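Long-range contacts in DUF269-containing protein (Cyanothece sp. ATCC 51142, PDB 3NJ2), which is of unknown function but belongs to the DUF269 family and is associated with nitrogen fixation in this cyanobacterium: residues I100-V111 and L123-V132; N27-L37 and L147-T155. All coordinates share one frame; numbering follows the deposited sequence.

Contact 1 (I100-V111 and L123-V132); sequences IEKETGLLCQVV and LVWGGKLMVV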
loop_
_atom_site.group_PDB
_atom_site.type_symbol
_atom_site.label_atom_id
_atom_site.label_comp_id
_atom_site.label_asym_id
_atom_site.label_seq_id
_atom_site.Cartn_x
_atom_site.Cartn_y
_atom_site.Cartn_z
ATOM N N ILE B 100 1.691 8.190 -16.413
ATOM C CA ILE B 100 1.161 9.374 -15.705
ATOM C C ILE B 100 2.276 10.379 -15.504
ATOM O O ILE B 100 2.098 11.547 -15.810
ATOM C CB ILE B 100 0.479 8.931 -14.390
ATOM C CG1 ILE B 100 -0.722 8.115 -14.754
ATOM C CG2 ILE B 100 0.054 10.215 -13.605
ATOM C CD1 ILE B 100 -1.302 7.409 -13.463
ATOM N N GLU B 101 3.439 9.929 -15.036
ATOM C CA GLU B 101 4.569 10.784 -14.804
ATOM C C GLU B 101 5.051 11.402 -16.125
ATOM O O GLU B 101 5.284 12.617 -16.169
ATOM C CB GLU B 101 5.661 9.920 -14.128
ATOM C CG GLU B 101 6.800 10.689 -13.492
ATOM C CD GLU B 101 7.647 9.796 -12.533
ATOM O OE1 GLU B 101 7.161 8.976 -11.646
ATOM O OE2 GLU B 101 8.900 9.952 -12.652
ATOM N N LYS B 102 5.155 10.625 -17.214
ATOM C CA LYS B 102 5.606 11.153 -18.537
ATOM C C LYS B 102 4.677 12.248 -19.044
ATOM O O LYS B 102 5.121 13.286 -19.605
ATOM C CB LYS B 102 5.637 10.023 -19.581
ATOM C CG LYS B 102 6.865 9.177 -19.445
ATOM C CD LYS B 102 7.034 8.351 -20.659
ATOM C CE LYS B 102 8.494 7.951 -20.784
ATOM N NZ LYS B 102 8.534 6.634 -21.444
ATOM N N GLU B 103 3.385 12.068 -18.930
ATOM C CA GLU B 103 2.444 12.982 -19.578
ATOM C C GLU B 103 2.118 14.179 -18.710
ATOM O O GLU B 103 1.687 15.207 -19.225
ATOM C CB GLU B 103 1.154 12.199 -19.938
ATOM C CG GLU B 103 1.308 11.081 -20.997
ATOM C CD GLU B 103 1.311 11.617 -22.423
ATOM O OE1 GLU B 103 0.245 11.505 -23.079
ATOM O OE2 GLU B 103 2.353 12.276 -22.765
ATOM N N THR B 104 2.289 14.053 -17.399
ATOM C CA THR B 104 1.932 15.185 -16.497
ATOM C C THR B 104 3.106 15.860 -15.741
ATOM O O THR B 104 2.962 16.945 -15.192
ATOM C CB THR B 104 0.928 14.724 -15.392
ATOM O OG1 THR B 104 1.597 13.816 -14.495
ATOM C CG2 THR B 104 -0.319 14.158 -16.005
ATOM N N GLY B 105 4.264 15.199 -15.649
ATOM C CA GLY B 105 5.348 15.668 -14.836
ATOM C C GLY B 105 5.267 15.295 -13.384
ATOM O O GLY B 105 6.255 15.469 -12.620
ATOM N N LEU B 106 4.123 14.696 -12.992
ATOM C CA LEU B 106 3.931 14.363 -11.531
ATOM C C LEU B 106 4.753 13.100 -11.145
ATOM O O LEU B 106 4.544 12.055 -11.709
ATOM C CB LEU B 106 2.425 14.092 -11.226
ATOM C CG LEU B 106 2.241 13.808 -9.726
ATOM C CD1 LEU B 106 2.536 15.020 -8.757
ATOM C CD2 LEU B 106 0.797 13.429 -9.501
ATOM N N LEU B 107 5.687 13.213 -10.217
ATOM C CA LEU B 107 6.442 12.039 -9.780
ATOM C C LEU B 107 5.461 11.111 -9.045
ATOM O O LEU B 107 4.760 11.594 -8.134
ATOM C CB LEU B 107 7.570 12.478 -8.799
ATOM C CG LEU B 107 8.638 13.341 -9.550
ATOM C CD1 LEU B 107 9.571 13.996 -8.529
ATOM C CD2 LEU B 107 9.463 12.650 -10.629
ATOM N N CYS B 108 5.384 9.822 -9.435
ATOM C CA CYS B 108 4.406 8.939 -8.901
ATOM C C CYS B 108 5.126 7.732 -8.215
ATOM O O CYS B 108 6.197 7.284 -8.693
ATOM C CB CYS B 108 3.450 8.462 -10.063
ATOM S SG CYS B 108 2.255 9.649 -10.557
ATOM N N GLN B 109 4.547 7.247 -7.135
ATOM C CA GLN B 109 5.019 6.016 -6.443
ATOM C C GLN B 109 3.904 4.969 -6.436
ATOM O O GLN B 109 2.729 5.317 -6.691
ATOM C CB GLN B 109 5.449 6.366 -5.069
ATOM C CG GLN B 109 6.734 7.275 -5.305
ATOM C CD GLN B 109 7.274 7.744 -4.015
ATOM O OE1 GLN B 109 6.631 8.537 -3.310
ATOM N NE2 GLN B 109 8.468 7.274 -3.682
ATOM N N VAL B 110 4.353 3.731 -6.354
ATOM C CA VAL B 110 3.439 2.604 -6.479
ATOM C C VAL B 110 3.584 1.672 -5.293
ATOM O O VAL B 110 4.751 1.295 -4.881
ATOM C CB VAL B 110 3.719 1.829 -7.793
ATOM C CG1 VAL B 110 2.765 0.630 -7.914
ATOM C CG2 VAL B 110 3.579 2.720 -9.051
ATOM N N VAL B 111 2.445 1.219 -4.718
ATOM C CA VAL B 111 2.418 0.086 -3.807
ATOM C C VAL B 111 1.334 -0.898 -4.205
ATOM O O VAL B 111 0.206 -0.516 -4.539
ATOM C CB VAL B 111 2.116 0.648 -2.373
ATOM C CG1 VAL B 111 1.439 -0.384 -1.381
ATOM C CG2 VAL B 111 3.348 1.255 -1.833
ATOM N N LEU B 123 -2.054 0.923 -5.388
ATOM C CA LEU B 123 -2.123 2.346 -5.103
ATOM C C LEU B 123 -1.044 3.066 -5.916
ATOM O O LEU B 123 0.109 2.669 -5.875
ATOM C CB LEU B 123 -1.894 2.667 -3.631
ATOM C CG LEU B 123 -2.896 1.821 -2.816
ATOM C CD1 LEU B 123 -2.552 2.040 -1.352
ATOM C CD2 LEU B 123 -4.350 2.231 -3.189
ATOM N N VAL B 124 -1.407 4.117 -6.625
ATOM C CA VAL B 124 -0.393 5.012 -7.270
ATOM C C VAL B 124 -0.680 6.389 -6.786
ATOM O O VAL B 124 -1.819 6.854 -6.894
ATOM C CB VAL B 124 -0.469 4.889 -8.736
ATOM C CG1 VAL B 124 0.636 5.823 -9.472
ATOM C CG2 VAL B 124 -0.343 3.367 -9.237
ATOM N N TRP B 125 0.326 7.064 -6.251
ATOM C CA TRP B 125 0.097 8.438 -5.787
ATOM C C TRP B 125 1.229 9.343 -6.171
ATOM O O TRP B 125 2.339 8.876 -6.311
ATOM C CB TRP B 125 -0.158 8.570 -4.300
ATOM C CG TRP B 125 0.966 8.368 -3.412
ATOM C CD1 TRP B 125 1.673 9.342 -2.710
ATOM C CD2 TRP B 125 1.639 7.106 -3.139
ATOM N NE1 TRP B 125 2.725 8.752 -2.013
ATOM C CE2 TRP B 125 2.689 7.397 -2.206
ATOM C CE3 TRP B 125 1.408 5.754 -3.491
ATOM C CZ2 TRP B 125 3.535 6.400 -1.679
ATOM C CZ3 TRP B 125 2.295 4.768 -2.989
ATOM C CH2 TRP B 125 3.346 5.112 -2.087
ATOM N N GLY B 126 0.867 10.625 -6.288
ATOM C CA GLY B 126 1.875 11.674 -6.620
ATOM C C GLY B 126 1.484 12.867 -5.759
ATOM O O GLY B 126 0.326 13.182 -5.697
ATOM N N GLY B 127 2.456 13.501 -5.080
ATOM C CA GLY B 127 2.070 14.576 -4.125
ATOM C C GLY B 127 1.177 13.903 -3.085
ATOM O O GLY B 127 1.592 12.937 -2.516
ATOM N N LYS B 128 -0.005 14.465 -2.820
ATOM C CA LYS B 128 -0.952 13.757 -1.926
ATOM C C LYS B 128 -2.182 13.397 -2.703
ATOM O O LYS B 128 -3.271 13.237 -2.171
ATOM C CB LYS B 128 -1.273 14.632 -0.681
ATOM C CG LYS B 128 -0.026 14.911 0.177
ATOM C CD LYS B 128 -0.283 15.604 1.490
ATOM C CE LYS B 128 1.048 15.736 2.201
ATOM N NZ LYS B 128 0.868 16.437 3.493
ATOM N N LEU B 129 -2.037 13.179 -3.998
ATOM C CA LEU B 129 -3.152 12.829 -4.862
ATOM C C LEU B 129 -3.098 11.322 -5.177
ATOM O O LEU B 129 -2.060 10.843 -5.717
ATOM C CB LEU B 129 -3.034 13.584 -6.163
ATOM C CG LEU B 129 -4.190 13.284 -7.107
ATOM C CD1 LEU B 129 -5.694 13.703 -6.694
ATOM C CD2 LEU B 129 -3.706 13.972 -8.373
ATOM N N MET B 130 -4.166 10.590 -4.861
ATOM C CA MET B 130 -4.300 9.208 -5.339
ATOM C C MET B 130 -4.729 9.125 -6.770
ATOM O O MET B 130 -5.953 9.384 -7.140
ATOM C CB MET B 130 -5.366 8.506 -4.499
ATOM C CG MET B 130 -5.196 8.571 -3.085
ATOM S SD MET B 130 -3.716 7.779 -2.518
ATOM C CE MET B 130 -3.611 6.165 -3.674
ATOM N N VAL B 131 -3.773 8.812 -7.655
ATOM C CA VAL B 131 -4.088 8.708 -9.094
ATOM C C VAL B 131 -4.557 7.329 -9.552
ATOM O O VAL B 131 -5.202 7.266 -10.617
ATOM C CB VAL B 131 -2.919 9.269 -10.010
ATOM C CG1 VAL B 131 -2.742 10.790 -9.791
ATOM C CG2 VAL B 131 -1.560 8.482 -9.815
ATOM N N VAL B 132 -4.239 6.258 -8.784
ATOM C CA VAL B 132 -4.884 4.930 -9.029
ATOM C C VAL B 132 -5.151 4.442 -7.644
ATOM O O VAL B 132 -4.278 4.530 -6.789
ATOM C CB VAL B 132 -3.950 3.939 -9.693
ATOM C CG1 VAL B 132 -4.628 2.522 -9.727
ATOM C CG2 VAL B 132 -3.610 4.415 -11.068
HETATM O O HOH W 1 5.157 13.032 -5.819
HETATM O O HOH W 2 4.594 9.844 -4.648
#
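Q109 and W125 form a hydrogen-bonded antiparallel pair, their side chains on one face of the sheet: CB of Q109 lies over the six-membered ring of W125, 3.9 Å from its centroid, a CH-pi contact 12° off the normal. The indole is laid across the neighbouring strand by its chi1 of 72°, which sets CG between backbone N and carbonyl carbon; V111 CG2 meets the ring edge at W125 CZ3 (3.8 Å). Backbone bonds hold the register, Q109 N to W125 O at 2.9 Å (169° at the hydrogen) and V111 N to L123 O. A water donates to Q109 OE1 and W125 O. On the other face V110 and V124 lie side by side, backed by A97 of helix 83-104. Ahead of Q109, L106 CD2 presses on G126 CA at 3.5 Å; from helix 83-104, I100 CD1 meets V131 CG2, at the bulge, tip to tip at 3.8 Å. T104 OG1 accepts from L106 N (an ST turn), E101 OE1 from C108 N. W125 meets W121 of the second subunit edge-to-face, and backbone bonds from K128 and M130 reach it too: polar bonds set the hairpin register, while the indole side joins the dimer contact.

Contact 2 (N27-L37 and L147-T155); sequences NTLLVEQSPFL and LEKLNDQGT
The two N-terminal helices, 24-33 and 35-46, joined at S34, pack against the first turns of helix 147-167. S34 is the N-cap of the second helix: its OG accepts from L37 N at 3.0 Å, nearly straight, and donates to N151 OD1 in a short 2.5 Å bond. That hydroxyl comes from above the amide plane of N151, 40° out of it, and the amide is carried to the turn by a chi1 of 177°, CG lying opposite the backbone N. F36 is a knob among L150, N151, G154 and T155. Its ring lies flat on the helix, with G154 CA 3.6 Å from the centroid, over the centre of one face, a CH-pi contact possible because no CB intervenes. T155 OG1 sits 3.4 Å from F36 CB and donates to N151 O. I96 and L99 of helix 83-104 also touch F36. Toward the N-terminal end, L147 CD1 meets N27 CB at 3.6 Å and its other methyl, CD2, meets V31 CG2. L30 lays CD2 on L147 CB and the E148 side chain, and CD1 near N151 ND2. Next to the cap, L37 CD2 touches L150 CD2 at 3.7 Å. A water donates to both N27 OD1 and E148 OE1. Helix 27-33 and helix 147-155 run at 21°, their axes 10.8 Å apart: near-parallel helix packing, with an N-capped turn and an aromatic knob seated over glycine.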
loop_
_atom_site.group_PDB
_atom_site.type_symbol
_atom_site.label_atom_id
_atom_site.label_comp_id
_atom_site.label_asym_id
_atom_site.label_seq_id
_atom_site.Cartn_x
_atom_site.Cartn_y
_atom_site.Cartn_z
ATOM N N ASN B 27 -0.376 -8.839 -33.374
ATOM C CA ASN B 27 0.018 -8.816 -31.955
ATOM C C ASN B 27 1.389 -8.139 -31.818
ATOM O O ASN B 27 1.618 -7.342 -30.902
ATOM C CB ASN B 27 0.097 -10.238 -31.369
ATOM C CG ASN B 27 -1.263 -10.915 -31.240
ATOM O OD1 ASN B 27 -2.321 -10.270 -31.140
ATOM N ND2 ASN B 27 -1.233 -12.250 -31.237
ATOM N N THR B 28 2.307 -8.462 -32.737
ATOM C CA THR B 28 3.654 -7.863 -32.665
ATOM C C THR B 28 3.551 -6.353 -32.854
ATOM O O THR B 28 4.233 -5.587 -32.162
ATOM C CB THR B 28 4.629 -8.530 -33.695
ATOM O OG1 THR B 28 4.659 -9.943 -33.468
ATOM C CG2 THR B 28 6.058 -7.956 -33.605
ATOM N N LEU B 29 2.719 -5.914 -33.794
ATOM C CA LEU B 29 2.564 -4.484 -34.004
ATOM C C LEU B 29 1.982 -3.824 -32.772
ATOM O O LEU B 29 2.489 -2.805 -32.369
ATOM C CB LEU B 29 1.725 -4.158 -35.234
ATOM C CG LEU B 29 2.572 -3.949 -36.518
ATOM C CD1 LEU B 29 1.828 -4.529 -37.675
ATOM C CD2 LEU B 29 2.998 -2.486 -36.793
ATOM N N LEU B 30 0.983 -4.447 -32.137
ATOM C CA LEU B 30 0.365 -3.844 -30.930
ATOM C C LEU B 30 1.404 -3.716 -29.841
ATOM O O LEU B 30 1.501 -2.689 -29.163
ATOM C CB LEU B 30 -0.889 -4.710 -30.520
ATOM C CG LEU B 30 -1.601 -4.144 -29.306
ATOM C CD1 LEU B 30 -2.148 -2.722 -29.544
ATOM C CD2 LEU B 30 -2.719 -5.129 -28.996
ATOM N N VAL B 31 2.225 -4.757 -29.646
ATOM C CA VAL B 31 3.161 -4.729 -28.529
ATOM C C VAL B 31 4.202 -3.657 -28.762
ATOM O O VAL B 31 4.595 -2.985 -27.862
ATOM C CB VAL B 31 3.832 -6.122 -28.311
ATOM C CG1 VAL B 31 5.006 -6.011 -27.356
ATOM C CG2 VAL B 31 2.744 -7.081 -27.759
ATOM N N GLU B 32 4.632 -3.515 -30.017
ATOM C CA GLU B 32 5.751 -2.590 -30.287
ATOM C C GLU B 32 5.268 -1.112 -30.445
ATOM O O GLU B 32 6.089 -0.195 -30.249
ATOM C CB GLU B 32 6.463 -3.006 -31.610
ATOM C CG GLU B 32 7.082 -4.391 -31.581
ATOM C CD GLU B 32 8.253 -4.504 -30.644
ATOM O OE1 GLU B 32 8.911 -3.478 -30.358
ATOM O OE2 GLU B 32 8.505 -5.656 -30.176
ATOM N N GLN B 33 4.008 -0.916 -30.822
ATOM C CA GLN B 33 3.426 0.427 -31.049
ATOM C C GLN B 33 2.767 1.043 -29.788
ATOM O O GLN B 33 2.851 2.220 -29.532
ATOM C CB GLN B 33 2.356 0.387 -32.111
ATOM C CG GLN B 33 2.870 0.301 -33.592
ATOM C CD GLN B 33 1.719 0.593 -34.548
ATOM O OE1 GLN B 33 0.736 -0.099 -34.555
ATOM N NE2 GLN B 33 1.832 1.664 -35.304
ATOM N N SER B 34 2.059 0.210 -29.039
ATOM C CA SER B 34 1.375 0.774 -27.887
ATOM C C SER B 34 2.226 1.437 -26.843
ATOM O O SER B 34 3.126 0.823 -26.337
ATOM C CB SER B 34 0.583 -0.351 -27.208
ATOM O OG SER B 34 0.123 0.098 -25.916
ATOM N N PRO B 35 1.969 2.717 -26.467
ATOM C CA PRO B 35 2.827 3.313 -25.421
ATOM C C PRO B 35 2.659 2.553 -24.083
ATOM O O PRO B 35 3.597 2.451 -23.368
ATOM C CB PRO B 35 2.312 4.756 -25.324
ATOM C CG PRO B 35 1.870 5.017 -26.736
ATOM C CD PRO B 35 1.177 3.747 -27.208
ATOM N N PHE B 36 1.434 2.045 -23.829
ATOM C CA PHE B 36 1.223 1.245 -22.626
ATOM C C PHE B 36 2.016 -0.041 -22.621
ATOM O O PHE B 36 2.708 -0.273 -21.665
ATOM C CB PHE B 36 -0.262 1.016 -22.235
ATOM C CG PHE B 36 -0.347 0.145 -21.050
ATOM C CD1 PHE B 36 -0.055 0.672 -19.738
ATOM C CD2 PHE B 36 -0.685 -1.224 -21.183
ATOM C CE1 PHE B 36 -0.050 -0.194 -18.595
ATOM C CE2 PHE B 36 -0.661 -2.008 -20.057
ATOM C CZ PHE B 36 -0.309 -1.507 -18.795
ATOM N N LEU B 37 1.877 -0.819 -23.694
ATOM C CA LEU B 37 2.630 -2.058 -23.683
ATOM C C LEU B 37 4.132 -1.830 -23.670
ATOM O O LEU B 37 4.867 -2.621 -23.091
ATOM C CB LEU B 37 2.159 -2.968 -24.849
ATOM C CG LEU B 37 0.700 -3.394 -24.869
ATOM C CD1 LEU B 37 0.268 -4.271 -26.079
ATOM C CD2 LEU B 37 0.378 -4.081 -23.537
ATOM N N LEU B 147 -4.057 -9.630 -25.573
ATOM C CA LEU B 147 -3.196 -8.443 -25.555
ATOM C C LEU B 147 -4.005 -7.167 -25.621
ATOM O O LEU B 147 -3.671 -6.176 -24.971
ATOM C CB LEU B 147 -2.210 -8.444 -26.760
ATOM C CG LEU B 147 -1.025 -9.350 -26.438
ATOM C CD1 LEU B 147 -0.444 -9.672 -27.873
ATOM C CD2 LEU B 147 -0.045 -8.694 -25.438
ATOM N N GLU B 148 -5.054 -7.168 -26.452
ATOM C CA GLU B 148 -5.974 -6.016 -26.568
ATOM C C GLU B 148 -6.588 -5.638 -25.253
ATOM O O GLU B 148 -6.661 -4.445 -24.936
ATOM C CB GLU B 148 -7.103 -6.290 -27.569
ATOM C CG GLU B 148 -6.634 -6.243 -28.991
ATOM C CD GLU B 148 -5.936 -7.532 -29.500
ATOM O OE1 GLU B 148 -5.882 -8.618 -28.822
ATOM O OE2 GLU B 148 -5.395 -7.414 -30.633
ATOM N N LYS B 149 -7.052 -6.630 -24.488
ATOM C CA LYS B 149 -7.686 -6.305 -23.183
ATOM C C LYS B 149 -6.659 -5.785 -22.195
ATOM O O LYS B 149 -6.934 -4.878 -21.418
ATOM C CB LYS B 149 -8.429 -7.488 -22.593
ATOM C CG LYS B 149 -9.667 -7.891 -23.438
ATOM C CD LYS B 149 -10.512 -8.820 -22.610
ATOM C CE LYS B 149 -11.777 -9.227 -23.351
ATOM N NZ LYS B 149 -12.405 -7.954 -23.836
ATOM N N LEU B 150 -5.462 -6.371 -22.228
ATOM C CA LEU B 150 -4.343 -5.817 -21.382
ATOM C C LEU B 150 -4.059 -4.344 -21.763
ATOM O O LEU B 150 -3.940 -3.473 -20.865
ATOM C CB LEU B 150 -3.101 -6.692 -21.686
ATOM C CG LEU B 150 -1.767 -6.136 -21.081
ATOM C CD1 LEU B 150 -1.806 -6.037 -19.561
ATOM C CD2 LEU B 150 -0.622 -7.036 -21.467
ATOM N N ASN B 151 -3.928 -4.094 -23.052
ATOM C CA ASN B 151 -3.521 -2.802 -23.480
ATOM C C ASN B 151 -4.633 -1.779 -23.145
ATOM O O ASN B 151 -4.361 -0.703 -22.630
ATOM C CB ASN B 151 -3.284 -2.788 -24.981
ATOM C CG ASN B 151 -2.927 -1.439 -25.428
ATOM O OD1 ASN B 151 -1.979 -0.874 -24.897
ATOM N ND2 ASN B 151 -3.640 -0.895 -26.422
ATOM N N ASP B 152 -5.883 -2.193 -23.376
ATOM C CA ASP B 152 -6.965 -1.247 -23.183
ATOM C C ASP B 152 -7.151 -0.950 -21.690
ATOM O O ASP B 152 -7.375 0.228 -21.290
ATOM C CB ASP B 152 -8.284 -1.778 -23.715
ATOM C CG ASP B 152 -8.328 -1.903 -25.269
ATOM O OD1 ASP B 152 -7.475 -1.334 -25.999
ATOM O OD2 ASP B 152 -9.239 -2.623 -25.739
ATOM N N GLN B 153 -7.073 -1.977 -20.816
ATOM C CA GLN B 153 -7.205 -1.689 -19.396
ATOM C C GLN B 153 -6.072 -0.869 -18.819
ATOM O O GLN B 153 -6.337 0.080 -18.061
ATOM C CB GLN B 153 -7.388 -2.952 -18.583
ATOM C CG GLN B 153 -8.628 -3.625 -19.012
ATOM C CD GLN B 153 -8.882 -4.943 -18.348
ATOM O OE1 GLN B 153 -8.442 -5.196 -17.199
ATOM N NE2 GLN B 153 -9.594 -5.820 -19.081
ATOM N N GLY B 154 -4.822 -1.160 -19.196
ATOM C CA GLY B 154 -3.702 -0.315 -18.662
ATOM C C GLY B 154 -3.777 1.128 -19.199
ATOM O O GLY B 154 -3.549 2.138 -18.434
ATOM N N THR B 155 -4.158 1.259 -20.468
ATOM C CA THR B 155 -4.326 2.604 -21.092
ATOM C C THR B 155 -5.424 3.421 -20.404
ATOM O O THR B 155 -5.198 4.568 -19.981
ATOM C CB THR B 155 -4.540 2.514 -22.603
ATOM O OG1 THR B 155 -3.401 1.897 -23.205
ATOM C CG2 THR B 155 -4.665 3.879 -23.240
HETATM O O HOH W 3 -4.367 -10.592 -29.500
#

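Contact 1 and contact 2 lie about 21 Å apart between centres, with nearest atoms about 7 Å apart and no touch. In chain order N27-L37 comes first, then both segments of contact 1, and L147-T155 last, so contact 2 brings together parts 110 residues apart that enclose the hairpin contact in sequence. Strand 129-136 leads on to helix 147-167, whose start serves contact 2 and whose later residue V165 touches L106 and V131 of contact 1. Helix 83-104 also serves both: I100 belongs to contact 1, while I96 and L99 pack on F36. Contact 1 reaches the second subunit; contact 2 joins helices within one chain.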